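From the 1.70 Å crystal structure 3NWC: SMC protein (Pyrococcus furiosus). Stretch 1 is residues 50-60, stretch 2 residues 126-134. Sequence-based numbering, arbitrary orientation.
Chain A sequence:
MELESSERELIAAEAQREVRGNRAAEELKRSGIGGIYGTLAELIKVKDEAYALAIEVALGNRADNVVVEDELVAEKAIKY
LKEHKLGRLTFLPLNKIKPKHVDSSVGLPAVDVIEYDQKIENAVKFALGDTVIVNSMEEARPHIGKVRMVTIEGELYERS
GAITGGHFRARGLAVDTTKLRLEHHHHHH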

# COMPACT_ATOMS: atom_id res chain seq x y z
N ALA A 50 -4.90 6.38 23.17
CA ALA A 50 -3.49 6.03 23.26
C ALA A 50 -3.00 5.25 22.04
O ALA A 50 -1.81 5.28 21.70
CB ALA A 50 -3.22 5.24 24.55
N TYR A 51 -3.92 4.55 21.37
CA TYR A 51 -3.55 3.70 20.23
C TYR A 51 -4.00 4.26 18.90
O TYR A 51 -3.92 3.58 17.87
CB TYR A 51 -4.10 2.28 20.42
CG TYR A 51 -3.65 1.67 21.72
CD1 TYR A 51 -2.33 1.33 21.92
CD2 TYR A 51 -4.56 1.47 22.76
CE1 TYR A 51 -1.90 0.80 23.12
CE2 TYR A 51 -4.14 0.93 23.96
CZ TYR A 51 -2.82 0.60 24.14
OH TYR A 51 -2.41 0.07 25.34
N ALA A 52 -4.48 5.50 18.90
CA ALA A 52 -4.99 6.10 17.67
C ALA A 52 -3.96 6.15 16.56
O ALA A 52 -4.27 5.85 15.42
CB ALA A 52 -5.54 7.49 17.93
N LEU A 53 -2.74 6.55 16.88
CA LEU A 53 -1.68 6.59 15.87
C LEU A 53 -1.28 5.18 15.43
O LEU A 53 -1.12 4.89 14.25
CB LEU A 53 -0.47 7.38 16.39
CG LEU A 53 0.76 7.54 15.48
CD1 LEU A 53 0.41 8.21 14.14
CD2 LEU A 53 1.85 8.33 16.20
N ALA A 54 -1.12 4.28 16.40
CA ALA A 54 -0.76 2.90 16.07
C ALA A 54 -1.74 2.25 15.10
O ALA A 54 -1.35 1.55 14.16
CB ALA A 54 -0.64 2.07 17.36
N ILE A 55 -3.03 2.48 15.32
CA ILE A 55 -4.07 1.92 14.46
C ILE A 55 -4.11 2.61 13.09
O ILE A 55 -4.27 1.94 12.06
CB ILE A 55 -5.46 1.96 15.14
CG1 ILE A 55 -5.44 1.05 16.37
CG2 ILE A 55 -6.54 1.52 14.18
CD1 ILE A 55 -4.98 -0.37 16.03
N GLU A 56 -3.97 3.93 13.07
CA GLU A 56 -3.88 4.64 11.79
C GLU A 56 -2.73 4.06 10.96
O GLU A 56 -2.90 3.76 9.77
CB GLU A 56 -3.66 6.14 12.02
CG GLU A 56 -3.31 6.94 10.76
CD GLU A 56 -4.44 6.99 9.75
OE1 GLU A 56 -5.61 6.98 10.16
OE2 GLU A 56 -4.14 7.05 8.54
N VAL A 57 -1.56 3.92 11.58
CA VAL A 57 -0.39 3.39 10.88
C VAL A 57 -0.58 1.92 10.46
O VAL A 57 -0.25 1.52 9.33
CB VAL A 57 0.90 3.56 11.74
CG1 VAL A 57 2.07 2.80 11.14
CG2 VAL A 57 1.23 5.05 11.93
N ALA A 58 -1.10 1.11 11.37
CA ALA A 58 -1.21 -0.31 11.04
C ALA A 58 -2.25 -0.59 9.95
O ALA A 58 -2.12 -1.56 9.19
CB ALA A 58 -1.49 -1.15 12.29
N LEU A 59 -3.30 0.23 9.89
CA LEU A 59 -4.28 0.11 8.81
C LEU A 59 -3.68 0.62 7.51
O LEU A 59 -3.84 0.00 6.46
CB LEU A 59 -5.52 0.93 9.12
CG LEU A 59 -6.79 0.28 9.65
CD1 LEU A 59 -7.90 1.32 9.66
CD2 LEU A 59 -7.18 -0.89 8.77
N GLY A 60 -3.01 1.76 7.58
CA GLY A 60 -2.44 2.37 6.38
C GLY A 60 -3.48 2.50 5.28
O GLY A 60 -4.61 2.94 5.53
N PHE A 126 -8.39 -9.46 8.35
CA PHE A 126 -7.47 -9.42 7.22
C PHE A 126 -6.52 -8.22 7.36
O PHE A 126 -5.32 -8.34 7.14
CB PHE A 126 -8.22 -9.35 5.89
CG PHE A 126 -7.44 -8.64 4.82
CD1 PHE A 126 -6.40 -9.27 4.16
CD2 PHE A 126 -7.73 -7.33 4.50
CE1 PHE A 126 -5.67 -8.61 3.20
CE2 PHE A 126 -7.01 -6.66 3.54
CZ PHE A 126 -5.99 -7.31 2.89
N ALA A 127 -7.05 -7.06 7.74
CA ALA A 127 -6.21 -5.86 7.81
C ALA A 127 -5.33 -5.79 9.06
O ALA A 127 -4.19 -5.34 9.01
CB ALA A 127 -7.09 -4.60 7.72
N LEU A 128 -5.88 -6.22 10.19
CA LEU A 128 -5.24 -5.97 11.48
C LEU A 128 -5.03 -7.22 12.32
O LEU A 128 -4.48 -7.13 13.41
CB LEU A 128 -6.08 -4.97 12.28
CG LEU A 128 -6.08 -3.55 11.68
CD1 LEU A 128 -7.13 -2.70 12.38
CD2 LEU A 128 -4.69 -2.94 11.86
N GLY A 129 -5.47 -8.36 11.80
CA GLY A 129 -5.51 -9.60 12.58
C GLY A 129 -4.20 -10.19 13.07
O GLY A 129 -4.18 -10.93 14.04
N ASP A 130 -3.10 -9.88 12.39
CA ASP A 130 -1.81 -10.33 12.91
C ASP A 130 -0.92 -9.18 13.33
O ASP A 130 0.27 -9.37 13.55
CB ASP A 130 -1.11 -11.30 11.93
CG ASP A 130 -0.60 -10.62 10.66
OD1 ASP A 130 -0.97 -9.46 10.37
OD2 ASP A 130 0.17 -11.27 9.93
N THR A 131 -1.51 -7.99 13.50
CA THR A 131 -0.74 -6.86 14.00
C THR A 131 -0.69 -6.80 15.52
O THR A 131 -1.70 -6.88 16.19
CB THR A 131 -1.29 -5.50 13.47
OG1 THR A 131 -1.31 -5.54 12.05
CG2 THR A 131 -0.39 -4.35 13.91
N VAL A 132 0.52 -6.62 16.03
CA VAL A 132 0.74 -6.42 17.44
C VAL A 132 1.30 -5.03 17.71
O VAL A 132 2.14 -4.52 16.95
CB VAL A 132 1.71 -7.51 17.98
CG1 VAL A 132 1.98 -7.31 19.45
CG2 VAL A 132 1.12 -8.89 17.71
N ILE A 133 0.81 -4.41 18.78
CA ILE A 133 1.28 -3.10 19.19
C ILE A 133 2.36 -3.29 20.25
O ILE A 133 2.16 -4.01 21.24
CB ILE A 133 0.14 -2.27 19.78
CG1 ILE A 133 -1.02 -2.18 18.77
CG2 ILE A 133 0.63 -0.88 20.18
CD1 ILE A 133 -2.28 -1.54 19.33
N VAL A 134 3.51 -2.67 20.01
CA VAL A 134 4.63 -2.70 20.93
C VAL A 134 5.03 -1.26 21.28
O VAL A 134 4.67 -0.32 20.56
CB VAL A 134 5.83 -3.45 20.33
CG1 VAL A 134 5.39 -4.82 19.81
CG2 VAL A 134 6.45 -2.65 19.20
O HOH W 1 -3.34 -3.47 7.23

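The one polar link between these two stretches is a water molecule. No direct hydrogen bond joins them; instead, water 1 donates to Ala 58 O at 3.0 Å and to Ala 127 O at 2.7 Å. Two carbonyl oxygens cannot bond to each other, since both are acceptors, and the separation of Ala 58 O from Ala 127 O is 4.3 Å. A water with two protons to give resolves the mismatch. Within the stretch, Ala 58 O accepts no backbone amide.

Everything else is apolar packing, and it illustrates a general rule: a helix lies close to its neighbour where its facing residues are small, and larger side chains reach in from the partner or from the flanks. Helix 52-59 and strand 131-134 run roughly antiparallel, at 145°, with their axes 9.9 Å apart at closest approach. Tyr 51, Ala 54 and Ala 58 point toward the second stretch, following the spacing of three or four residues that returns a helix to the same side. At the two alanines the side chain ends at CB, and the partner's methyl groups fill the space in front of it. Ala 58 CB meets Leu 128 CD2 at 3.7 Å and Thr 131 CG2 at 3.8 Å. The threonine thus offers its methyl to the helix, while its OG1 is hydrogen-bonded elsewhere in the structure.

Near the start of the helix, Ile 133 is the hub. Ile 133 CG2 lies 4.3 Å from Ala 54 CB and 4.1 Å from Tyr 51 CD1; Ile 133 CD1 lies 3.9 Å from Tyr 51 CD1 and 4.4 Å from both Ala 54 CB and Ile 55 CD1. With chi1 m and chi2 t, the isoleucine presents both branches to the helix and to Tyr 51 just before it. Tyr 51, at the N-cap position, receives the CD1 methyl obliquely on its ring. In the strand, Val 132 and Val 134 have no contact with the helix, as the alternation of strand side chains leads one to expect.

At the other end, Leu 59 and Leu 128 both leave the backbone sideways, yet their ends come nearer the opposing stretch. Leu 59 CD2 touches Ala 127 CB at 3.9 Å, a large residue again fitted to a small one, and Leu 59 CD2 lies 4.0 Å from Leu 128 CD1, where two long side chains meet at their ends. The type I turn from Leu 128 to Thr 131, closed by Thr 131 N to Leu 128 O at 3.1 Å, brings both its end residues against Ala 58. In all, 373 Å² is buried, counting both sides.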